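Local atomic coordinates of beta-ketoacyl-[acyl-carrier-protein] synthase III (Pseudomonas aeruginosa, PDB entry 2X3E), a protein that probably catalyses the condensation that starts bacterial fatty acid synthesis, condensing the acetyl group of acetyl-CoA with malonyl-ACP, with loss of CO2, to give 3-oxobutanoyl-ACP. Residues 145-157 against 205-217. The protein carries 1 engineered substitution. Residues are numbered along the deposited sequence; the frame is centred on the assembly and turned at random.
Sequences TLDPADRSTRALF and GQASNYFRMDGKA
T145 and F211 tie the two backbones together: F211 N donates to T145 O over 2.9 Å in a nearly straight bond, and the same carbonyl oxygen takes a CA-H...O contact from Y210. A water makes the second link. It accepts from D147 N and donates to F211 O and to T153 OG1, joining both segments through three bonds. T153 OG1 in turn donates to D150 OD1 (2.7 Å), the oxygen that also caps the helix by accepting from T153 N.

On the Y210 side, D147 CA stands over the middle of the phenol ring, 3.7 Å from its centroid and 13° off the normal, a CH-pi contact. The opposite face has S208 O above it, toward the rim. The D147 carboxylate, swung anti to the backbone N (chi1 -175°), runs close to parallel with the ring, while its OD1 accepts from A149 N in an Asx turn. The P148 ring crosses Y210 at about a right angle, its CD 3.7 Å from Y210 CZ at the hydroxyl end.

Beyond the water the contact turns apolar. F211 lies beside L146 and offers its ring edge to the T153 methyl, T153 CG2 to F211 CD1 4.0 Å. The F157 ring meets that of F211 steeply, planes at 77°, with F157 CE2 3.5 Å from F211 CE1. M213 SD sits at the edge of the F157 ring, 3.9 Å from F157 CE2, a Met-aromatic contact.

F142 meets F211 edge-to-face and also touches the ring of F157, which in turn touches N280, a predicted active-site residue, so this core backs onto the probable catalytic centre of this thiolase-superfamily enzyme. Strand 212-213 pairs with strand 192-195, helices 22-28 and 33-40 pack on helix 151-156, and the second subunit binds N209 O through its R199.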
loop_
_atom_site.group_PDB
_atom_site.type_symbol
_atom_site.label_atom_id
_atom_site.label_comp_id
_atom_site.label_asym_id
_atom_site.label_seq_id
_atom_site.Cartn_x
_atom_site.Cartn_y
_atom_site.Cartn_z
ATOM N N THR A 145 19.333 -1.211 -0.525
ATOM C CA THR A 145 19.118 -0.988 0.904
ATOM C C THR A 145 20.064 -1.794 1.801
ATOM O O THR A 145 19.979 -1.711 3.025
ATOM C CB THR A 145 17.660 -1.352 1.289
ATOM O OG1 THR A 145 17.509 -2.778 1.336
ATOM C CG2 THR A 145 16.666 -0.777 0.277
ATOM N N LEU A 146 20.963 -2.572 1.205
ATOM C CA LEU A 146 21.848 -3.430 1.985
ATOM C C LEU A 146 23.092 -2.675 2.429
ATOM O O LEU A 146 23.593 -1.805 1.715
ATOM C CB LEU A 146 22.249 -4.666 1.177
ATOM C CG LEU A 146 21.089 -5.547 0.700
ATOM C CD1 LEU A 146 21.599 -6.797 -0.017
ATOM C CD2 LEU A 146 20.166 -5.934 1.869
ATOM N N ASP A 147 23.577 -3.016 3.620
ATOM C CA ASP A 147 24.865 -2.546 4.098
ATOM C C ASP A 147 25.935 -3.151 3.191
ATOM O O ASP A 147 26.013 -4.374 3.083
ATOM C CB ASP A 147 25.073 -3.005 5.545
ATOM C CG ASP A 147 26.349 -2.463 6.176
ATOM O OD1 ASP A 147 27.272 -2.016 5.459
ATOM O OD2 ASP A 147 26.423 -2.497 7.419
ATOM N N PRO A 148 26.753 -2.303 2.532
ATOM C CA PRO A 148 27.834 -2.798 1.665
ATOM C C PRO A 148 28.774 -3.797 2.339
ATOM O O PRO A 148 29.338 -4.655 1.662
ATOM C CB PRO A 148 28.612 -1.524 1.308
ATOM C CG PRO A 148 27.635 -0.433 1.438
ATOM C CD PRO A 148 26.705 -0.829 2.544
ATOM N N ALA A 149 28.940 -3.676 3.654
ATOM C CA ALA A 149 29.896 -4.492 4.404
ATOM C C ALA A 149 29.281 -5.771 4.977
ATOM O O ALA A 149 29.991 -6.572 5.583
ATOM C CB ALA A 149 30.494 -3.667 5.524
ATOM N N ASP A 150 27.975 -5.966 4.789
ATOM C CA ASP A 150 27.271 -7.092 5.398
ATOM C C ASP A 150 27.191 -8.298 4.458
ATOM O O ASP A 150 26.391 -8.315 3.520
ATOM C CB ASP A 150 25.862 -6.680 5.823
ATOM C CG ASP A 150 25.207 -7.709 6.715
ATOM O OD1 ASP A 150 24.399 -8.517 6.213
ATOM O OD2 ASP A 150 25.538 -7.727 7.926
ATOM N N ARG A 151 27.995 -9.319 4.736
ATOM C CA ARG A 151 28.067 -10.483 3.857
ATOM C C ARG A 151 26.814 -11.365 3.896
ATOM O O ARG A 151 26.458 -11.952 2.882
ATOM C CB ARG A 151 29.319 -11.314 4.147
ATOM C CG ARG A 151 29.315 -12.067 5.456
ATOM C CD ARG A 151 30.638 -12.795 5.646
ATOM N NE ARG A 151 30.709 -13.503 6.924
ATOM C CZ ARG A 151 31.505 -13.189 7.949
ATOM N NH1 ARG A 151 32.342 -12.154 7.894
ATOM N NH2 ARG A 151 31.466 -13.929 9.052
ATOM N N SER A 152 26.151 -11.447 5.051
ATOM C CA SER A 152 24.957 -12.300 5.201
ATOM C C SER A 152 23.782 -11.854 4.333
ATOM O O SER A 152 23.182 -12.675 3.630
ATOM C CB SER A 152 24.503 -12.363 6.664
ATOM O OG SER A 152 25.474 -13.002 7.465
ATOM N N THR A 153 23.434 -10.571 4.390
ATOM C CA THR A 153 22.313 -10.063 3.596
ATOM C C THR A 153 22.664 -9.939 2.115
ATOM O O THR A 153 21.837 -10.235 1.257
ATOM C CB THR A 153 21.770 -8.704 4.106
ATOM O OG1 THR A 153 22.833 -7.747 4.181
ATOM C CG2 THR A 153 21.115 -8.863 5.473
ATOM N N ARG A 154 23.883 -9.503 1.812
ATOM C CA ARG A 154 24.316 -9.397 0.417
ATOM C C ARG A 154 24.422 -10.762 -0.274
ATOM O O ARG A 154 24.219 -10.862 -1.483
ATOM C CB ARG A 154 25.630 -8.626 0.314
ATOM C CG ARG A 154 25.467 -7.156 0.676
ATOM C CD ARG A 154 26.680 -6.353 0.301
ATOM N NE ARG A 154 26.880 -6.354 -1.146
ATOM C CZ ARG A 154 28.027 -6.063 -1.753
ATOM N NH1 ARG A 154 29.108 -5.737 -1.051
ATOM N NH2 ARG A 154 28.094 -6.107 -3.076
ATOM N N ALA A 155 24.719 -11.807 0.499
ATOM C CA ALA A 155 24.733 -13.174 -0.032
ATOM C C ALA A 155 23.326 -13.684 -0.374
ATOM O O ALA A 155 23.172 -14.528 -1.255
ATOM C CB ALA A 155 25.412 -14.120 0.956
ATOM N N LEU A 156 22.307 -13.164 0.307
ATOM C CA LEU A 156 20.947 -13.694 0.202
ATOM C C LEU A 156 20.068 -12.926 -0.790
ATOM O O LEU A 156 19.359 -13.533 -1.602
ATOM C CB LEU A 156 20.285 -13.680 1.588
ATOM C CG LEU A 156 18.842 -14.175 1.727
ATOM C CD1 LEU A 156 18.724 -15.614 1.258
ATOM C CD2 LEU A 156 18.383 -14.039 3.182
ATOM N N PHE A 157 20.112 -11.598 -0.723
ATOM C CA PHE A 157 19.111 -10.768 -1.392
ATOM C C PHE A 157 19.468 -10.364 -2.822
ATOM O O PHE A 157 20.603 -10.010 -3.124
ATOM C CB PHE A 157 18.781 -9.519 -0.556
ATOM C CG PHE A 157 17.963 -9.822 0.663
ATOM C CD1 PHE A 157 16.603 -10.056 0.556
ATOM C CD2 PHE A 157 18.556 -9.899 1.914
ATOM C CE1 PHE A 157 15.843 -10.360 1.673
ATOM C CE2 PHE A 157 17.804 -10.197 3.032
ATOM C CZ PHE A 157 16.442 -10.424 2.913
ATOM N N GLY A 205 21.284 14.734 2.462
ATOM C CA GLY A 205 21.187 14.074 1.165
ATOM C C GLY A 205 21.927 12.747 1.156
ATOM O O GLY A 205 22.246 12.215 0.092
ATOM N N GLN A 206 22.196 12.220 2.351
ATOM C CA GLN A 206 22.863 10.936 2.517
ATOM C C GLN A 206 22.197 10.188 3.660
ATOM O O GLN A 206 22.048 10.729 4.762
ATOM C CB GLN A 206 24.349 11.131 2.831
ATOM C CG GLN A 206 25.234 9.929 2.486
ATOM C CD GLN A 206 25.010 8.704 3.369
ATOM O OE1 GLN A 206 24.949 7.579 2.874
ATOM N NE2 GLN A 206 24.900 8.915 4.679
ATOM N N ALA A 207 21.809 8.946 3.394
ATOM C CA ALA A 207 21.226 8.084 4.413
ATOM C C ALA A 207 22.067 6.823 4.587
ATOM O O ALA A 207 22.716 6.368 3.646
ATOM C CB ALA A 207 19.796 7.726 4.039
ATOM N N SER A 208 22.063 6.279 5.802
ATOM C CA SER A 208 22.690 4.988 6.094
ATOM C C SER A 208 21.648 4.041 6.700
ATOM O O SER A 208 21.956 3.250 7.596
ATOM C CB SER A 208 23.870 5.170 7.054
ATOM O OG SER A 208 24.803 6.106 6.540
ATOM N N ASN A 209 20.414 4.125 6.197
ATOM C CA ASN A 209 19.318 3.289 6.691
ATOM C C ASN A 209 19.311 1.932 5.979
ATOM O O ASN A 209 18.682 1.764 4.926
ATOM C CB ASN A 209 17.963 4.013 6.576
ATOM C CG ASN A 209 17.605 4.409 5.144
ATOM O OD1 ASN A 209 18.427 4.964 4.414
ATOM N ND2 ASN A 209 16.361 4.143 4.750
ATOM N N TYR A 210 20.043 0.979 6.551
ATOM C CA TYR A 210 20.251 -0.322 5.925
ATOM C C TYR A 210 19.299 -1.379 6.468
ATOM O O TYR A 210 18.896 -1.335 7.636
ATOM C CB TYR A 210 21.686 -0.811 6.144
ATOM C CG TYR A 210 22.775 0.070 5.560
ATOM C CD1 TYR A 210 23.903 0.393 6.306
ATOM C CD2 TYR A 210 22.682 0.569 4.260
ATOM C CE1 TYR A 210 24.915 1.195 5.781
ATOM C CE2 TYR A 210 23.689 1.372 3.725
ATOM C CZ TYR A 210 24.802 1.681 4.494
ATOM O OH TYR A 210 25.804 2.472 3.978
ATOM N N PHE A 211 18.973 -2.348 5.620
ATOM C CA PHE A 211 18.161 -3.483 6.036
ATOM C C PHE A 211 18.934 -4.324 7.049
ATOM O O PHE A 211 20.128 -4.592 6.864
ATOM C CB PHE A 211 17.785 -4.351 4.839
ATOM C CG PHE A 211 17.048 -5.611 5.215
ATOM C CD1 PHE A 211 17.698 -6.836 5.223
ATOM C CD2 PHE A 211 15.708 -5.564 5.582
ATOM C CE1 PHE A 211 17.025 -7.994 5.575
ATOM C CE2 PHE A 211 15.030 -6.713 5.934
ATOM C CZ PHE A 211 15.689 -7.931 5.937
ATOM N N ARG A 212 18.254 -4.716 8.124
ATOM C CA ARG A 212 18.812 -5.655 9.089
ATOM C C ARG A 212 17.821 -6.769 9.382
ATOM O O ARG A 212 16.601 -6.565 9.333
ATOM C CB ARG A 212 19.230 -4.950 10.385
ATOM C CG ARG A 212 18.111 -4.304 11.187
ATOM C CD ARG A 212 18.584 -4.021 12.614
ATOM N NE ARG A 212 17.736 -3.056 13.314
ATOM C CZ ARG A 212 16.552 -3.324 13.864
ATOM N NH1 ARG A 212 16.022 -4.543 13.808
ATOM N NH2 ARG A 212 15.885 -2.351 14.483
ATOM N N MET A 213 18.354 -7.951 9.674
ATOM C CA MET A 213 17.526 -9.079 10.066
ATOM C C MET A 213 18.209 -9.944 11.112
ATOM O O MET A 213 19.428 -10.132 11.082
ATOM C CB MET A 213 17.160 -9.932 8.850
ATOM C CG MET A 213 18.330 -10.622 8.167
ATOM S SD MET A 213 17.819 -11.526 6.689
ATOM C CE MET A 213 16.476 -12.524 7.329
ATOM N N ASP A 214 17.396 -10.459 12.030
ATOM C CA ASP A 214 17.811 -11.460 12.999
ATOM C C ASP A 214 17.655 -12.831 12.336
ATOM O O ASP A 214 16.608 -13.464 12.442
ATOM C CB ASP A 214 16.938 -11.341 14.259
ATOM C CG ASP A 214 17.438 -12.189 15.412
ATOM O OD1 ASP A 214 18.005 -13.280 15.179
ATOM O OD2 ASP A 214 17.241 -11.763 16.568
ATOM N N GLY A 215 18.703 -13.271 11.646
ATOM C CA GLY A 215 18.660 -14.483 10.828
ATOM C C GLY A 215 18.199 -15.733 11.556
ATOM O O GLY A 215 17.306 -16.443 11.080
ATOM N N LYS A 216 18.810 -16.009 12.707
ATOM C CA LYS A 216 18.449 -17.176 13.514
ATOM C C LYS A 216 16.972 -17.141 13.901
ATOM O O LYS A 216 16.240 -18.106 13.662
ATOM C CB LYS A 216 19.319 -17.253 14.771
ATOM C CG LYS A 216 19.117 -18.535 15.584
ATOM C CD LYS A 216 20.316 -18.848 16.474
ATOM C CE LYS A 216 20.282 -20.288 16.975
ATOM N NZ LYS A 216 21.605 -20.723 17.508
ATOM N N ALA A 217 16.537 -16.020 14.470
ATOM C CA ALA A 217 15.147 -15.848 14.905
ATOM C C ALA A 217 14.140 -15.883 13.753
ATOM O O ALA A 217 12.974 -16.244 13.947
ATOM C CB ALA A 217 14.999 -14.543 15.683
HETATM O O HOH W 1 22.000 -5.166 4.930
#